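Local coordinates for sensor protein TorS (Vibrio parahaemolyticus, PDB 3O1I) that probably acts as a phosphorelay sensor histidine kinase of a two-component system, its sensor domain, the part present here, binding the periplasmic protein TorT, at residues B[30-35]-B[89-94]; B[167-172]-B[201-206]. All coordinates share one frame; numbering follows the deposited sequence.

Contact 1 of 2, residues B[30-35]-B[89-94]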
loop_
_atom_site.group_PDB
_atom_site.type_symbol
_atom_site.label_atom_id
_atom_site.label_comp_id
_atom_site.label_asym_id
_atom_site.label_seq_id
_atom_site.Cartn_x
_atom_site.Cartn_y
_atom_site.Cartn_z
ATOM N N GLN B 30 -2.765 16.357 -29.843
ATOM C CA GLN B 30 -2.427 16.234 -28.427
ATOM C C GLN B 30 -2.168 17.552 -27.690
ATOM O O GLN B 30 -1.780 17.540 -26.520
ATOM C CB GLN B 30 -1.221 15.305 -28.270
ATOM C CG GLN B 30 -1.467 13.924 -28.848
ATOM C CD GLN B 30 -2.506 13.136 -28.065
ATOM O OE1 GLN B 30 -3.418 13.707 -27.471
ATOM N NE2 GLN B 30 -2.376 11.815 -28.073
ATOM N N ASN B 31 -2.381 18.680 -28.367
ATOM C CA ASN B 31 -2.188 19.998 -27.755
ATOM C C ASN B 31 -2.941 21.082 -28.528
ATOM O O ASN B 31 -3.598 20.801 -29.532
ATOM C CB ASN B 31 -0.702 20.346 -27.688
ATOM C CG ASN B 31 -0.067 20.412 -29.052
ATOM O OD1 ASN B 31 -0.360 21.305 -29.840
ATOM N ND2 ASN B 31 0.800 19.452 -29.346
ATOM N N GLU B 32 -2.830 22.321 -28.058
ATOM C CA GLU B 32 -3.518 23.451 -28.676
ATOM C C GLU B 32 -2.930 23.913 -30.018
ATOM O O GLU B 32 -3.624 24.535 -30.824
ATOM C CB GLU B 32 -3.550 24.625 -27.698
ATOM C CG GLU B 32 -4.434 25.768 -28.149
ATOM C CD GLU B 32 -5.873 25.336 -28.389
ATOM O OE1 GLU B 32 -6.509 24.828 -27.440
ATOM O OE2 GLU B 32 -6.367 25.506 -29.526
ATOM N N GLN B 33 -1.657 23.611 -30.256
ATOM C CA GLN B 33 -1.010 24.002 -31.504
ATOM C C GLN B 33 -1.501 23.060 -32.591
ATOM O O GLN B 33 -1.991 23.489 -33.630
ATOM C CB GLN B 33 0.515 23.893 -31.379
ATOM C CG GLN B 33 1.053 23.999 -29.950
ATOM C CD GLN B 33 0.729 25.321 -29.277
ATOM O OE1 GLN B 33 -0.441 25.688 -29.117
ATOM N NE2 GLN B 33 1.771 26.044 -28.869
ATOM N N GLU B 34 -1.366 21.765 -32.331
ATOM C CA GLU B 34 -1.793 20.735 -33.266
ATOM C C GLU B 34 -3.283 20.835 -33.614
ATOM O O GLU B 34 -3.698 20.447 -34.709
ATOM C CB GLU B 34 -1.514 19.349 -32.678
ATOM C CG GLU B 34 -0.067 19.068 -32.353
ATOM C CD GLU B 34 0.119 17.673 -31.805
ATOM O OE1 GLU B 34 -0.478 17.368 -30.753
ATOM O OE2 GLU B 34 0.852 16.876 -32.425
ATOM N N ARG B 35 -4.091 21.337 -32.681
ATOM C CA ARG B 35 -5.520 21.459 -32.938
ATOM C C ARG B 35 -5.745 22.481 -34.048
ATOM O O ARG B 35 -6.355 22.167 -35.075
ATOM C CB ARG B 35 -6.269 21.892 -31.677
ATOM C CG ARG B 35 -7.706 21.389 -31.625
ATOM C CD ARG B 35 -8.483 22.110 -30.566
ATOM N NE ARG B 35 -8.802 23.460 -31.002
ATOM C CZ ARG B 35 -9.311 24.401 -30.218
ATOM N NH1 ARG B 35 -9.556 24.142 -28.943
ATOM N NH2 ARG B 35 -9.581 25.599 -30.714
ATOM N N ARG B 89 -12.675 19.495 -25.772
ATOM C CA ARG B 89 -12.909 18.893 -24.462
ATOM C C ARG B 89 -11.804 17.906 -24.131
ATOM O O ARG B 89 -11.344 17.840 -22.988
ATOM C CB ARG B 89 -14.251 18.174 -24.431
ATOM C CG ARG B 89 -15.418 19.109 -24.353
ATOM C CD ARG B 89 -16.713 18.357 -24.287
ATOM N NE ARG B 89 -17.855 19.260 -24.223
ATOM C CZ ARG B 89 -19.118 18.846 -24.234
ATOM N NH1 ARG B 89 -19.387 17.545 -24.308
ATOM N NH2 ARG B 89 -20.111 19.724 -24.172
ATOM N N LYS B 90 -11.379 17.145 -25.134
ATOM C CA LYS B 90 -10.308 16.185 -24.930
ATOM C C LYS B 90 -9.128 16.874 -24.252
ATOM O O LYS B 90 -8.729 16.517 -23.150
ATOM C CB LYS B 90 -9.865 15.592 -26.261
ATOM C CG LYS B 90 -8.419 15.137 -26.252
ATOM C CD LYS B 90 -8.053 14.399 -27.523
ATOM C CE LYS B 90 -6.558 14.162 -27.618
ATOM N NZ LYS B 90 -6.195 13.609 -28.947
ATOM N N LEU B 91 -8.590 17.876 -24.928
ATOM C CA LEU B 91 -7.465 18.649 -24.426
ATOM C C LEU B 91 -7.789 19.329 -23.117
ATOM O O LEU B 91 -6.943 19.420 -22.246
ATOM C CB LEU B 91 -7.063 19.733 -25.437
ATOM C CG LEU B 91 -6.723 19.276 -26.851
ATOM C CD1 LEU B 91 -6.238 20.479 -27.630
ATOM C CD2 LEU B 91 -5.679 18.157 -26.817
ATOM N N TRP B 92 -9.007 19.824 -22.980
ATOM C CA TRP B 92 -9.375 20.521 -21.754
ATOM C C TRP B 92 -9.324 19.568 -20.563
ATOM O O TRP B 92 -8.783 19.903 -19.498
ATOM C CB TRP B 92 -10.792 21.090 -21.857
ATOM C CG TRP B 92 -11.178 21.927 -20.665
ATOM C CD1 TRP B 92 -11.047 23.279 -20.537
ATOM C CD2 TRP B 92 -11.741 21.461 -19.430
ATOM N NE1 TRP B 92 -11.495 23.687 -19.300
ATOM C CE2 TRP B 92 -11.924 22.589 -18.597
ATOM C CE3 TRP B 92 -12.108 20.197 -18.941
ATOM C CZ2 TRP B 92 -12.466 22.501 -17.312
ATOM C CZ3 TRP B 92 -12.655 20.104 -17.650
ATOM C CH2 TRP B 92 -12.824 21.250 -16.856
ATOM N N LEU B 93 -9.915 18.391 -20.767
ATOM C CA LEU B 93 -10.003 17.355 -19.761
ATOM C C LEU B 93 -8.640 16.833 -19.369
ATOM O O LEU B 93 -8.317 16.749 -18.191
ATOM C CB LEU B 93 -10.874 16.201 -20.286
ATOM C CG LEU B 93 -12.381 16.458 -20.434
ATOM C CD1 LEU B 93 -13.018 15.337 -21.222
ATOM C CD2 LEU B 93 -13.029 16.593 -19.074
ATOM N N ALA B 94 -7.846 16.476 -20.364
ATOM C CA ALA B 94 -6.515 15.933 -20.113
ATOM C C ALA B 94 -5.727 16.846 -19.193
ATOM O O ALA B 94 -5.049 16.384 -18.275
ATOM C CB ALA B 94 -5.767 15.751 -21.420
#
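Arg35, which meets Leu91 through its CD, turns one face of its guanidinium to a carboxylate on its own helix: Glu32 OE2 lies over the centre of the Arg35 group, 3.2 Å above its plane. With the oxygen so far out of the guanidinium plane, the pair is a salt bridge of charges rather than a directed hydrogen bond. An extended start (chi1 -151°) brings Arg35 CD to 4.0 Å from Leu91 CD1, and the bend at chi3 then turns the head group off that line, while side chains of Val87 and Glu88 lie beside it. The flat group that does meet segment 89-94 is the Gln30 amide. Its OE1 receives a weak hydrogen bond from Lys90 NZ at 3.1 Å, the two side chains crossing at a slant. Lys90 runs out extended, with CG anti to its backbone N (chi1 153°), and the same ammonium bonds the carbonyls of Ala29 and Ser27. One lysine thus gathers three oxygens from the connection that follows helix 5-26.

Leu91 contributes most of the apolar contact, and what it touches is largely backbone. Its CD1 lies 3.3 Å from Asn31 O and its CD2 3.7 Å from Gln30 C, so the two methyls rest on neighbouring peptide groups. Just behind, Asn31 OD1 accepts from Glu34 N at 2.7 Å, the donor tilted 31° from the carbonyl plane, and more weakly from Gln33 N. Glu34 OE1 in turn takes Gln30 N from above its carboxylate plane. Asn242 of helix 231-271 also touches Lys90. The arrangement is a worked case of an asparagine N-cap starting a helix, set against the flank of helix 63-138, the second arm of an antiparallel helical hairpin in the all-helical TorS sensor domain.

Contact 2 of 2, residues B[167-172]-B[201-206]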
loop_
_atom_site.group_PDB
_atom_site.type_symbol
_atom_site.label_atom_id
_atom_site.label_comp_id
_atom_site.label_asym_id
_atom_site.label_seq_id
_atom_site.Cartn_x
_atom_site.Cartn_y
_atom_site.Cartn_z
ATOM N N HIS B 167 -1.183 4.091 8.540
ATOM C CA HIS B 167 -0.156 4.311 7.529
ATOM C C HIS B 167 -0.509 3.498 6.294
ATOM O O HIS B 167 -0.415 3.980 5.170
ATOM C CB HIS B 167 1.199 3.856 8.062
ATOM C CG HIS B 167 2.318 4.045 7.092
ATOM N ND1 HIS B 167 2.380 5.125 6.236
ATOM C CD2 HIS B 167 3.423 3.304 6.844
ATOM C CE1 HIS B 167 3.476 5.039 5.502
ATOM N NE2 HIS B 167 4.125 3.944 5.851
ATOM N N LEU B 168 -0.911 2.254 6.521
ATOM C CA LEU B 168 -1.287 1.367 5.441
ATOM C C LEU B 168 -2.396 2.013 4.611
ATOM O O LEU B 168 -2.313 2.057 3.389
ATOM C CB LEU B 168 -1.765 0.031 6.015
ATOM C CG LEU B 168 -2.092 -1.128 5.066
ATOM C CD1 LEU B 168 -0.903 -1.391 4.165
ATOM C CD2 LEU B 168 -2.432 -2.376 5.869
ATOM N N LEU B 169 -3.424 2.529 5.273
ATOM C CA LEU B 169 -4.534 3.156 4.569
ATOM C C LEU B 169 -4.132 4.409 3.814
ATOM O O LEU B 169 -4.603 4.657 2.695
ATOM C CB LEU B 169 -5.653 3.518 5.539
ATOM C CG LEU B 169 -6.337 2.377 6.280
ATOM C CD1 LEU B 169 -7.693 2.862 6.766
ATOM C CD2 LEU B 169 -6.503 1.180 5.367
ATOM N N ALA B 170 -3.285 5.215 4.437
ATOM C CA ALA B 170 -2.829 6.438 3.807
ATOM C C ALA B 170 -2.018 6.048 2.578
ATOM O O ALA B 170 -2.046 6.721 1.557
ATOM C CB ALA B 170 -1.963 7.249 4.792
ATOM N N PHE B 171 -1.302 4.943 2.692
ATOM C CA PHE B 171 -0.445 4.467 1.618
ATOM C C PHE B 171 -1.267 3.931 0.449
ATOM O O PHE B 171 -0.967 4.191 -0.723
ATOM C CB PHE B 171 0.457 3.368 2.170
ATOM C CG PHE B 171 1.362 2.759 1.157
ATOM C CD1 PHE B 171 2.433 3.482 0.633
ATOM C CD2 PHE B 171 1.175 1.439 0.756
ATOM C CE1 PHE B 171 3.314 2.886 -0.271
ATOM C CE2 PHE B 171 2.052 0.833 -0.146
ATOM C CZ PHE B 171 3.126 1.557 -0.664
ATOM N N LYS B 172 -2.292 3.167 0.800
ATOM C CA LYS B 172 -3.210 2.565 -0.136
ATOM C C LYS B 172 -3.861 3.659 -0.991
ATOM O O LYS B 172 -4.157 3.446 -2.172
ATOM C CB LYS B 172 -4.249 1.803 0.675
ATOM C CG LYS B 172 -5.556 1.514 -0.033
ATOM C CD LYS B 172 -6.453 0.677 0.880
ATOM C CE LYS B 172 -7.753 0.294 0.193
ATOM N NZ LYS B 172 -8.487 -0.688 1.037
ATOM N N LYS B 201 -13.471 7.448 4.139
ATOM C CA LYS B 201 -14.431 7.466 5.231
ATOM C C LYS B 201 -13.795 6.784 6.431
ATOM O O LYS B 201 -13.863 7.269 7.563
ATOM C CB LYS B 201 -15.692 6.692 4.857
ATOM C CG LYS B 201 -16.622 7.390 3.903
ATOM C CD LYS B 201 -17.945 6.619 3.813
ATOM C CE LYS B 201 -18.602 6.443 5.199
ATOM N NZ LYS B 201 -19.987 5.857 5.148
ATOM N N ILE B 202 -13.184 5.637 6.184
ATOM C CA ILE B 202 -12.547 4.913 7.260
ATOM C C ILE B 202 -11.453 5.749 7.943
ATOM O O ILE B 202 -11.426 5.843 9.182
ATOM C CB ILE B 202 -11.947 3.612 6.744
ATOM C CG1 ILE B 202 -13.070 2.678 6.347
ATOM C CG2 ILE B 202 -11.076 2.975 7.812
ATOM C CD1 ILE B 202 -12.589 1.428 5.711
ATOM N N MET B 203 -10.567 6.355 7.144
ATOM C CA MET B 203 -9.493 7.163 7.704
ATOM C C MET B 203 -10.036 8.361 8.450
ATOM O O MET B 203 -9.602 8.657 9.555
ATOM C CB MET B 203 -8.547 7.645 6.616
ATOM C CG MET B 203 -7.564 6.616 6.140
ATOM S SD MET B 203 -6.229 7.387 5.218
ATOM C CE MET B 203 -5.117 7.855 6.612
ATOM N N LYS B 204 -10.972 9.068 7.837
ATOM C CA LYS B 204 -11.548 10.219 8.499
ATOM C C LYS B 204 -11.963 9.734 9.877
ATOM O O LYS B 204 -11.739 10.411 10.878
ATOM C CB LYS B 204 -12.763 10.750 7.725
ATOM C CG LYS B 204 -12.459 11.808 6.667
ATOM C CD LYS B 204 -13.734 12.147 5.876
ATOM C CE LYS B 204 -13.587 13.308 4.887
ATOM N NZ LYS B 204 -13.686 14.668 5.520
ATOM N N ARG B 205 -12.525 8.535 9.931
ATOM C CA ARG B 205 -12.969 7.966 11.200
ATOM C C ARG B 205 -11.812 7.620 12.133
ATOM O O ARG B 205 -11.734 8.153 13.230
ATOM C CB ARG B 205 -13.803 6.720 10.941
ATOM C CG ARG B 205 -14.821 6.413 12.006
ATOM C CD ARG B 205 -15.702 5.278 11.536
ATOM N NE ARG B 205 -16.141 5.490 10.158
ATOM C CZ ARG B 205 -16.961 4.675 9.499
ATOM N NH1 ARG B 205 -17.437 3.590 10.096
ATOM N NH2 ARG B 205 -17.308 4.941 8.243
ATOM N N ARG B 206 -10.922 6.730 11.698
ATOM C CA ARG B 206 -9.772 6.312 12.503
ATOM C C ARG B 206 -8.927 7.451 13.058
ATOM O O ARG B 206 -8.607 7.482 14.244
ATOM C CB ARG B 206 -8.845 5.425 11.687
ATOM C CG ARG B 206 -9.464 4.157 11.183
ATOM C CD ARG B 206 -9.830 3.219 12.300
ATOM N NE ARG B 206 -10.413 1.995 11.764
ATOM C CZ ARG B 206 -9.795 1.172 10.922
ATOM N NH1 ARG B 206 -8.552 1.435 10.508
ATOM N NH2 ARG B 206 -10.431 0.090 10.482
#
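Residues 167-172 and 201-206 are helical throughout and run roughly antiparallel, the axes of these short segments at 147° to each other and 10.4 Å apart at closest approach, with Leu169 opposite Met203. The Leu169 and Met203 side chains lie alongside each other and point opposite ways, Leu169 CB lying 3.7 Å from Met203 CG. The methionine leaves its helix with CG anti to the carbonyl carbon, and a bend at chi3 (85°) brings its end to Ala170, the residue after Leu169, Met203 CE reaching Ala170 CB at 3.7 Å. Its sulfur settles beside the Ala170 backbone.

Leu169 is approached from another quarter by Ile202, whose side chain is set roughly perpendicular to it: Leu169 CD1 touches Ile202 CG2 at 3.5 Å. These are the paired arms of a helical hairpin, 142-180 and 186-208, joined by a short connection in the sensor domain. Beyond the apolar contacts, Leu169 O is hydrogen-bonded by the Asn199 side chain, which adds a polar tie between the two helices.

On the Ile202 side the guanidinium of Arg206 lies across the branch methyl, Ile202 CG2 sitting 3.8 Å above the plane and over its centre. The same group comes obliquely to Leu169, Arg206 NH1 being 4.1 Å from Leu169 CD1. Arg206 also packs on Glu180 of the TorT chain. Ala170 also touches Leu111 and Thr115 of helix 63-138. His167, whose CB points away from segment 201-206, has a weak hydrogen bond between its ND1 and Thr115 OG1, and its ring meets that of His164 of the second subunit.

From the N terminus, helix 5-26 leads through a connection into helix 32-58, and contact 1 closes the first loop by bringing the start of that helix back to helix 63-138 after 53 intervening residues, nearly all helical. The chain then follows helix 63-138 to its end, turns, and enters helix 142-180, where contact 2 opens; it closes 28 residues later on helix 186-208. The two loops are in series, neither nested nor crossing, and their centres stand 36 Å apart. Helix 63-138 is common ground: it carries one side of contact 1, and farther along it backs Ala170 of contact 2, joining both hairpins in one elongated bundle.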